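Local structure of probable enoyl-CoA hydratase/isomerase (Mycobacterium abscessus, 3SWX) at residues B[148-153]-B[165-170]; B[160-165]-B[179-184]. The protein is a probable enoyl-CoA hydratase/isomerase of the crotonase-like family, whose members typically act on acyl-CoA thioesters. All coordinates share one frame; numbering follows the deposited sequence.

Interaction 1 of 2, residues B[148-153]-B[165-170]; sequences GGATIR and RWMLTA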
ATOM      1  N   GLY B 148      -6.049   6.576  17.344  1.00 15.94           N
ATOM      2  CA  GLY B 148      -4.813   5.852  17.728  1.00 14.96           C
ATOM      3  C   GLY B 148      -3.936   5.464  16.544  1.00 14.60           C
ATOM      4  O   GLY B 148      -3.068   4.580  16.656  1.00 13.55           O
ATOM      5  N   GLY B 149      -4.162   6.112  15.399  1.00 14.45           N
ATOM      6  CA  GLY B 149      -3.376   5.858  14.195  1.00 13.55           C
ATOM      7  C   GLY B 149      -4.036   5.090  13.056  1.00 13.65           C
ATOM      8  O   GLY B 149      -3.453   5.022  11.954  1.00 12.87           O
ATOM      9  N   ALA B 150      -5.225   4.507  13.277  1.00 12.80           N
ATOM     10  CA  ALA B 150      -5.915   3.782  12.194  1.00 12.61           C
ATOM     11  C   ALA B 150      -6.084   4.665  10.959  1.00 12.51           C
ATOM     12  O   ALA B 150      -5.998   4.190   9.842  1.00 11.76           O
ATOM     13  CB  ALA B 150      -7.328   3.239  12.656  1.00 12.50           C
ATOM     14  N   THR B 151      -6.348   5.954  11.160  1.00 12.47           N
ATOM     15  CA  THR B 151      -6.597   6.847  10.028  1.00 12.68           C
ATOM     16  C   THR B 151      -5.385   6.959   9.113  1.00 12.54           C
ATOM     17  O   THR B 151      -5.542   7.179   7.911  1.00 12.86           O
ATOM     18  CB  THR B 151      -7.003   8.248  10.477  1.00 13.01           C
ATOM     19  OG1 THR B 151      -6.021   8.766  11.391  1.00 11.13           O
ATOM     20  CG2 THR B 151      -8.412   8.206  11.136  1.00 13.24           C
ATOM     21  N   ILE B 152      -4.201   6.744   9.676  1.00 12.43           N
ATOM     22  CA  ILE B 152      -2.941   6.840   8.951  1.00 12.29           C
ATOM     23  C   ILE B 152      -2.537   5.456   8.424  1.00 11.99           C
ATOM     24  O   ILE B 152      -2.268   5.293   7.240  1.00 11.32           O
ATOM     25  CB  ILE B 152      -1.805   7.382   9.861  1.00 12.03           C
ATOM     26  CG1 ILE B 152      -2.144   8.781  10.354  1.00 13.70           C
ATOM     27  CG2 ILE B 152      -0.424   7.355   9.118  1.00 12.52           C
ATOM     28  CD1 ILE B 152      -1.349   9.234  11.590  1.00 11.93           C
ATOM     29  N   ARG B 153      -2.543   4.461   9.312  1.00 11.60           N
ATOM     30  CA  ARG B 153      -1.945   3.170   9.011  1.00 11.71           C
ATOM     31  C   ARG B 153      -2.860   2.178   8.331  1.00 11.46           C
ATOM     32  O   ARG B 153      -2.372   1.324   7.635  1.00 10.47           O
ATOM     33  CB  ARG B 153      -1.383   2.545  10.289  1.00 12.10           C
ATOM     34  CG  ARG B 153      -0.301   3.424  10.915  1.00 14.61           C
ATOM     35  CD  ARG B 153      -0.004   3.041  12.323  1.00 16.48           C
ATOM     36  NE  ARG B 153       1.049   3.911  12.851  1.00 17.88           N
ATOM     37  CZ  ARG B 153       1.269   4.157  14.137  1.00 16.76           C
ATOM     38  NH1 ARG B 153       0.498   3.640  15.068  1.00 15.56           N
ATOM     39  NH2 ARG B 153       2.254   4.969  14.478  1.00 19.18           N
ATOM     40  N   ARG B 165     -14.062   0.879   4.204  1.00 13.01           N
ATOM     41  CA  ARG B 165     -15.146  -0.080   4.331  1.00 12.88           C
ATOM     42  C   ARG B 165     -15.395  -0.431   5.797  1.00 13.15           C
ATOM     43  O   ARG B 165     -16.556  -0.575   6.225  1.00 12.32           O
ATOM     44  CB  ARG B 165     -14.803  -1.349   3.542  1.00 12.78           C
ATOM     45  CG  ARG B 165     -15.737  -2.531   3.785  1.00 13.91           C
ATOM     46  CD  ARG B 165     -17.141  -2.190   3.412  1.00 15.24           C
ATOM     47  NE  ARG B 165     -18.061  -3.285   3.704  1.00 15.35           N
ATOM     48  CZ  ARG B 165     -18.774  -3.415   4.818  1.00 16.14           C
ATOM     49  NH1 ARG B 165     -18.663  -2.540   5.820  1.00 17.45           N
ATOM     50  NH2 ARG B 165     -19.588  -4.449   4.941  1.00 16.66           N
ATOM     51  N   TRP B 166     -14.307  -0.574   6.556  1.00 12.58           N
ATOM     52  CA  TRP B 166     -14.397  -0.899   7.978  1.00 13.28           C
ATOM     53  C   TRP B 166     -14.382   0.325   8.894  1.00 13.28           C
ATOM     54  O   TRP B 166     -15.162   0.376   9.853  1.00 14.57           O
ATOM     55  CB  TRP B 166     -13.316  -1.937   8.379  1.00 12.87           C
ATOM     56  CG  TRP B 166     -13.351  -3.100   7.434  1.00 12.65           C
ATOM     57  CD1 TRP B 166     -12.367  -3.487   6.570  1.00 13.95           C
ATOM     58  CD2 TRP B 166     -14.452  -3.996   7.206  1.00 15.00           C
ATOM     59  NE1 TRP B 166     -12.770  -4.584   5.842  1.00 13.70           N
ATOM     60  CE2 TRP B 166     -14.052  -4.904   6.195  1.00 14.65           C
ATOM     61  CE3 TRP B 166     -15.734  -4.116   7.752  1.00 15.53           C
ATOM     62  CZ2 TRP B 166     -14.887  -5.925   5.723  1.00 18.02           C
ATOM     63  CZ3 TRP B 166     -16.572  -5.130   7.272  1.00 18.50           C
ATOM     64  CH2 TRP B 166     -16.135  -6.030   6.280  1.00 17.88           C
ATOM     65  N   MET B 167     -13.542   1.321   8.619  1.00 13.10           N
ATOM     66  CA  MET B 167     -13.503   2.504   9.497  1.00 13.58           C
ATOM     67  C   MET B 167     -14.771   3.387   9.434  1.00 13.46           C
ATOM     68  O   MET B 167     -15.158   3.992  10.445  1.00 14.29           O
ATOM     69  CB  MET B 167     -12.251   3.353   9.224  1.00 14.10           C
ATOM     70  CG  MET B 167     -10.933   2.638   9.536  1.00 14.21           C
ATOM     71  SD  MET B 167      -9.516   3.769   9.541  1.00 15.11           S
ATOM     72  CE  MET B 167      -9.613   4.419   7.874  1.00 12.09           C
ATOM     73  N   LEU B 168     -15.453   3.426   8.289  1.00 13.04           N
ATOM     74  CA  LEU B 168     -16.603   4.339   8.135  1.00 13.10           C
ATOM     75  C   LEU B 168     -17.921   3.742   8.610  1.00 13.75           C
ATOM     76  O   LEU B 168     -18.870   4.479   8.896  1.00 14.53           O
ATOM     77  CB  LEU B 168     -16.751   4.834   6.694  1.00 12.70           C
ATOM     78  CG  LEU B 168     -15.567   5.593   6.055  1.00 12.89           C
ATOM     79  CD1 LEU B 168     -15.985   6.085   4.669  1.00 12.54           C
ATOM     80  CD2 LEU B 168     -15.114   6.782   6.908  1.00 10.42           C
ATOM     81  N   THR B 169     -17.982   2.420   8.665  1.00 13.95           N
ATOM     82  CA  THR B 169     -19.194   1.689   8.977  1.00 14.66           C
ATOM     83  C   THR B 169     -19.267   1.179  10.417  1.00 15.21           C
ATOM     84  O   THR B 169     -20.351   0.888  10.906  1.00 15.76           O
ATOM     85  CB  THR B 169     -19.306   0.454   8.083  1.00 14.39           C
ATOM     86  OG1 THR B 169     -18.212  -0.422   8.356  1.00 14.61           O
ATOM     87  CG2 THR B 169     -19.329   0.833   6.578  1.00 15.14           C
ATOM     88  N   ALA B 170     -18.113   1.033  11.068  1.00 15.06           N
ATOM     89  CA  ALA B 170     -17.998   0.321  12.345  1.00 15.69           C
ATOM     90  C   ALA B 170     -18.389  -1.172  12.264  1.00 16.54           C
ATOM     91  O   ALA B 170     -18.586  -1.791  13.304  1.00 17.16           O
ATOM     92  CB  ALA B 170     -18.792   1.041  13.458  1.00 15.43           C
TER
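M167 reaches from helix 160-167 to the first turn of helix 150-158 and meets it at A150. The sulfur does the touching. M167 SD lies 3.6 Å from A150 O and 3.8 Å from A150 CB, so it rests against both the backbone and the methyl group of one residue. M167 CE hangs farther off, 4.1 Å from A150 O. The chain runs out extended at chi2 (-168°) and bends at chi3 (-59°), which turns the methyl aside and leaves SD as the leading atom. T151 takes a smaller share: its backbone N is 4.2 Å from M167 SD. Its hydroxyl serves the subunit interface, where T151 OG1 is hydrogen-bonded to N218 OD1 of the second subunit.

G149 is the N-cap of helix 150-158, and its carbonyl O accepts from both I152 N and R153 N. At the same helix start, E119 OE1 takes hydrogen bonds from G148 N and A150 N. M167 also packs on F154 and P155, farther along helix 150-158.

All three touching residues are buried, and no hydrogen bond crosses between the segments. The contact is therefore van der Waals packing of a polarisable thioether on a helix start. It joins two consecutive helices of the crotonase-like fold, and polar bonds to other parts of the structure hold the helix start itself.

Interaction 2 of 2, residues B[160-165]-B[179-184]; sequences WGNAMR and HRIGIV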
ATOM      1  N   TRP B 160      -6.898   2.326   0.665  1.00 11.93           N
ATOM      2  CA  TRP B 160      -7.911   3.268   1.101  1.00 11.63           C
ATOM      3  C   TRP B 160      -9.301   2.615   1.186  1.00 12.02           C
ATOM      4  O   TRP B 160      -9.921   2.638   2.235  1.00 13.08           O
ATOM      5  CB  TRP B 160      -7.923   4.476   0.155  1.00 11.98           C
ATOM      6  CG  TRP B 160      -8.873   5.525   0.515  1.00 12.74           C
ATOM      7  CD1 TRP B 160     -10.183   5.597   0.151  1.00 15.74           C
ATOM      8  CD2 TRP B 160      -8.605   6.693   1.300  1.00 13.36           C
ATOM      9  NE1 TRP B 160     -10.758   6.745   0.664  1.00 15.81           N
ATOM     10  CE2 TRP B 160      -9.806   7.425   1.383  1.00 13.65           C
ATOM     11  CE3 TRP B 160      -7.456   7.197   1.934  1.00 14.05           C
ATOM     12  CZ2 TRP B 160      -9.901   8.636   2.074  1.00 14.44           C
ATOM     13  CZ3 TRP B 160      -7.553   8.403   2.622  1.00 13.66           C
ATOM     14  CH2 TRP B 160      -8.765   9.112   2.674  1.00 15.20           C
ATOM     15  N   GLY B 161      -9.782   2.036   0.097  1.00 11.93           N
ATOM     16  CA  GLY B 161     -11.108   1.401   0.080  1.00 12.67           C
ATOM     17  C   GLY B 161     -11.337   0.316   1.103  1.00 12.85           C
ATOM     18  O   GLY B 161     -12.374   0.283   1.758  1.00 14.48           O
ATOM     19  N   ASN B 162     -10.383  -0.590   1.256  1.00 13.25           N
ATOM     20  CA  ASN B 162     -10.527  -1.666   2.240  1.00 13.77           C
ATOM     21  C   ASN B 162     -10.567  -1.119   3.659  1.00 13.67           C
ATOM     22  O   ASN B 162     -11.381  -1.580   4.477  1.00 13.59           O
ATOM     23  CB  ASN B 162      -9.432  -2.750   2.087  1.00 14.32           C
ATOM     24  CG  ASN B 162      -9.616  -3.625   0.834  1.00 15.79           C
ATOM     25  OD1 ASN B 162     -10.727  -3.867   0.391  1.00 20.06           O
ATOM     26  ND2 ASN B 162      -8.514  -4.108   0.281  1.00 17.96           N
ATOM     27  N   ALA B 163      -9.740  -0.111   3.929  1.00 12.89           N
ATOM     28  CA  ALA B 163      -9.739   0.567   5.225  1.00 13.08           C
ATOM     29  C   ALA B 163     -11.046   1.305   5.516  1.00 12.80           C
ATOM     30  O   ALA B 163     -11.631   1.156   6.603  1.00 13.29           O
ATOM     31  CB  ALA B 163      -8.524   1.534   5.350  1.00 12.03           C
ATOM     32  N   MET B 164     -11.524   2.068   4.550  1.00 12.87           N
ATOM     33  CA  MET B 164     -12.752   2.855   4.754  1.00 12.79           C
ATOM     34  C   MET B 164     -14.028   2.006   4.898  1.00 12.95           C
ATOM     35  O   MET B 164     -14.968   2.383   5.600  1.00 12.85           O
ATOM     36  CB  MET B 164     -12.898   3.893   3.648  1.00 12.45           C
ATOM     37  CG  MET B 164     -11.800   4.989   3.681  1.00 12.86           C
ATOM     38  SD  MET B 164     -11.864   5.894   5.261  1.00 15.30           S
ATOM     39  CE  MET B 164     -10.292   6.812   5.199  1.00 13.11           C
ATOM     40  N   ARG B 165     -14.062   0.879   4.204  1.00 13.01           N
ATOM     41  CA  ARG B 165     -15.146  -0.080   4.331  1.00 12.88           C
ATOM     42  C   ARG B 165     -15.395  -0.431   5.797  1.00 13.15           C
ATOM     43  O   ARG B 165     -16.556  -0.575   6.225  1.00 12.32           O
ATOM     44  CB  ARG B 165     -14.803  -1.349   3.542  1.00 12.78           C
ATOM     45  CG  ARG B 165     -15.737  -2.531   3.785  1.00 13.91           C
ATOM     46  CD  ARG B 165     -17.141  -2.190   3.412  1.00 15.24           C
ATOM     47  NE  ARG B 165     -18.061  -3.285   3.704  1.00 15.35           N
ATOM     48  CZ  ARG B 165     -18.774  -3.415   4.818  1.00 16.14           C
ATOM     49  NH1 ARG B 165     -18.663  -2.540   5.820  1.00 17.45           N
ATOM     50  NH2 ARG B 165     -19.588  -4.449   4.941  1.00 16.66           N
ATOM     51  N   HIS B 179      -6.594 -10.666   7.331  1.00 15.27           N
ATOM     52  CA  HIS B 179      -5.451 -11.263   6.679  1.00 15.39           C
ATOM     53  C   HIS B 179      -5.428 -10.940   5.185  1.00 15.85           C
ATOM     54  O   HIS B 179      -4.359 -10.672   4.617  1.00 15.20           O
ATOM     55  CB  HIS B 179      -5.509 -12.771   6.906  1.00 16.19           C
ATOM     56  CG  HIS B 179      -4.452 -13.540   6.194  1.00 15.84           C
ATOM     57  ND1 HIS B 179      -3.114 -13.402   6.488  1.00 16.58           N
ATOM     58  CD2 HIS B 179      -4.531 -14.494   5.239  1.00 16.68           C
ATOM     59  CE1 HIS B 179      -2.413 -14.229   5.734  1.00 17.18           C
ATOM     60  NE2 HIS B 179      -3.247 -14.904   4.969  1.00 16.70           N
ATOM     61  N   ARG B 180      -6.609 -10.952   4.562  1.00 16.90           N
ATOM     62  CA  ARG B 180      -6.743 -10.609   3.142  1.00 17.93           C
ATOM     63  C   ARG B 180      -6.204  -9.206   2.883  1.00 17.12           C
ATOM     64  O   ARG B 180      -5.432  -8.991   1.943  1.00 16.55           O
ATOM     65  CB  ARG B 180      -8.189 -10.656   2.667  1.00 18.27           C
ATOM     66  CG  ARG B 180      -8.298 -10.715   1.126  1.00 20.98           C
ATOM     67  CD  ARG B 180      -9.754 -10.709   0.657  1.00 22.68           C
ATOM     68  NE  ARG B 180     -10.439  -9.479   1.041  1.00 25.85           N
ATOM     69  CZ  ARG B 180     -10.388  -8.326   0.373  1.00 27.24           C
ATOM     70  NH1 ARG B 180      -9.685  -8.223  -0.747  1.00 29.34           N
ATOM     71  NH2 ARG B 180     -11.057  -7.274   0.831  1.00 27.83           N
ATOM     72  N   ILE B 181      -6.579  -8.271   3.750  1.00 17.10           N
ATOM     73  CA  ILE B 181      -6.242  -6.873   3.519  1.00 16.96           C
ATOM     74  C   ILE B 181      -4.942  -6.423   4.164  1.00 16.79           C
ATOM     75  O   ILE B 181      -4.632  -5.241   4.125  1.00 18.03           O
ATOM     76  CB  ILE B 181      -7.417  -5.945   3.862  1.00 17.53           C
ATOM     77  CG1 ILE B 181      -7.651  -5.847   5.375  1.00 16.50           C
ATOM     78  CG2 ILE B 181      -8.681  -6.444   3.113  1.00 16.00           C
ATOM     79  CD1 ILE B 181      -8.914  -5.070   5.750  1.00 17.37           C
ATOM     80  N   GLY B 182      -4.187  -7.348   4.760  1.00 16.29           N
ATOM     81  CA  GLY B 182      -2.800  -7.082   5.147  1.00 15.32           C
ATOM     82  C   GLY B 182      -2.519  -6.702   6.591  1.00 15.52           C
ATOM     83  O   GLY B 182      -1.342  -6.528   6.954  1.00 14.75           O
ATOM     84  N   ILE B 183      -3.558  -6.550   7.413  1.00 14.94           N
ATOM     85  CA  ILE B 183      -3.367  -6.234   8.841  1.00 17.08           C
ATOM     86  C   ILE B 183      -2.796  -7.429   9.615  1.00 16.01           C
ATOM     87  O   ILE B 183      -2.002  -7.268  10.529  1.00 17.28           O
ATOM     88  CB  ILE B 183      -4.705  -5.922   9.579  1.00 17.49           C
ATOM     89  CG1 ILE B 183      -5.385  -4.679   9.076  1.00 20.38           C
ATOM     90  CG2 ILE B 183      -4.460  -5.703  11.081  1.00 21.12           C
ATOM     91  CD1 ILE B 183      -6.749  -4.465   9.873  1.00 19.57           C
ATOM     92  N   VAL B 184      -3.252  -8.626   9.272  1.00 15.46           N
ATOM     93  CA  VAL B 184      -2.831  -9.847   9.947  1.00 14.38           C
ATOM     94  C   VAL B 184      -1.926 -10.644   9.014  1.00 14.24           C
ATOM     95  O   VAL B 184      -2.311 -10.916   7.880  1.00 13.80           O
ATOM     96  CB  VAL B 184      -4.061 -10.707  10.301  1.00 14.53           C
ATOM     97  CG1 VAL B 184      -3.640 -12.161  10.657  1.00 12.76           C
ATOM     98  CG2 VAL B 184      -4.830 -10.065  11.438  1.00 13.70           C
TER
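N162 points from helix 160-167 at the end of helix 175-180, where its amide meets R180 and I181. The amide and the R180 guanidinium stand almost perpendicular, with their planes 88° apart. N162 OD1 comes in at the guanidinium edge, near its plane, and takes a weak hydrogen bond from R180 NH2 at 3.5 Å. The N-H...O angle is 149°.

I181 packs beside this pair. Its CG2 methyl lies 3.7 Å from both N162 CG and N162 ND2, and 3.9 Å from N162 CB. The same methyl sits 3.3 Å above the plane of the R180 guanidinium, offset toward its rim. One methyl thus packs on the amide and on a guanidinium face. I181 CG2 is anti to the carbonyl carbon, beside the backbone N, and this is the branch that meets the amide. R180 starts extended and bends at chi3 (62°), and its end comes nearer to N162 than its CB direction suggests.

Both polar groups have other partners. N162 OD1 accepts from Q185 NE2 of the second subunit, and N162 ND2 donates to A158 O. With OD1 and ND2 both engaged, the amide's rotation is probably fixed. R180 NE forms a salt bridge with E177.

I181 is the first residue to leave helix 175-180, and the chain turns at G182, which has positive phi. H179 ND1 donates a 3.0 Å hydrogen bond to V184 O across this turn. Helix 150-158 lies against the contact: A163, I181 and I183 pack on F154, and I181 also touches A158. V184, just ahead of strand 186-188 in the chain, packs on V127 and A129 of strand 126-130.

Interactions 1 and 2 lie about 9 Å apart, centre to centre, and share R165 and helix 160-167. In interaction 1 this helix meets the start of helix 150-158. In interaction 2 it meets the end of helix 175-180. The two contacts touch directly where W166 CD1 packs 3.9 Å from I181 CD1. F154 of helix 150-158 lies between them, touched by side chains from segments of both interactions. Each centre is about 17 Å from the centre of the chain. Both contacts reach the second subunit, so this group of helices borders an interface of the three-chain assembly.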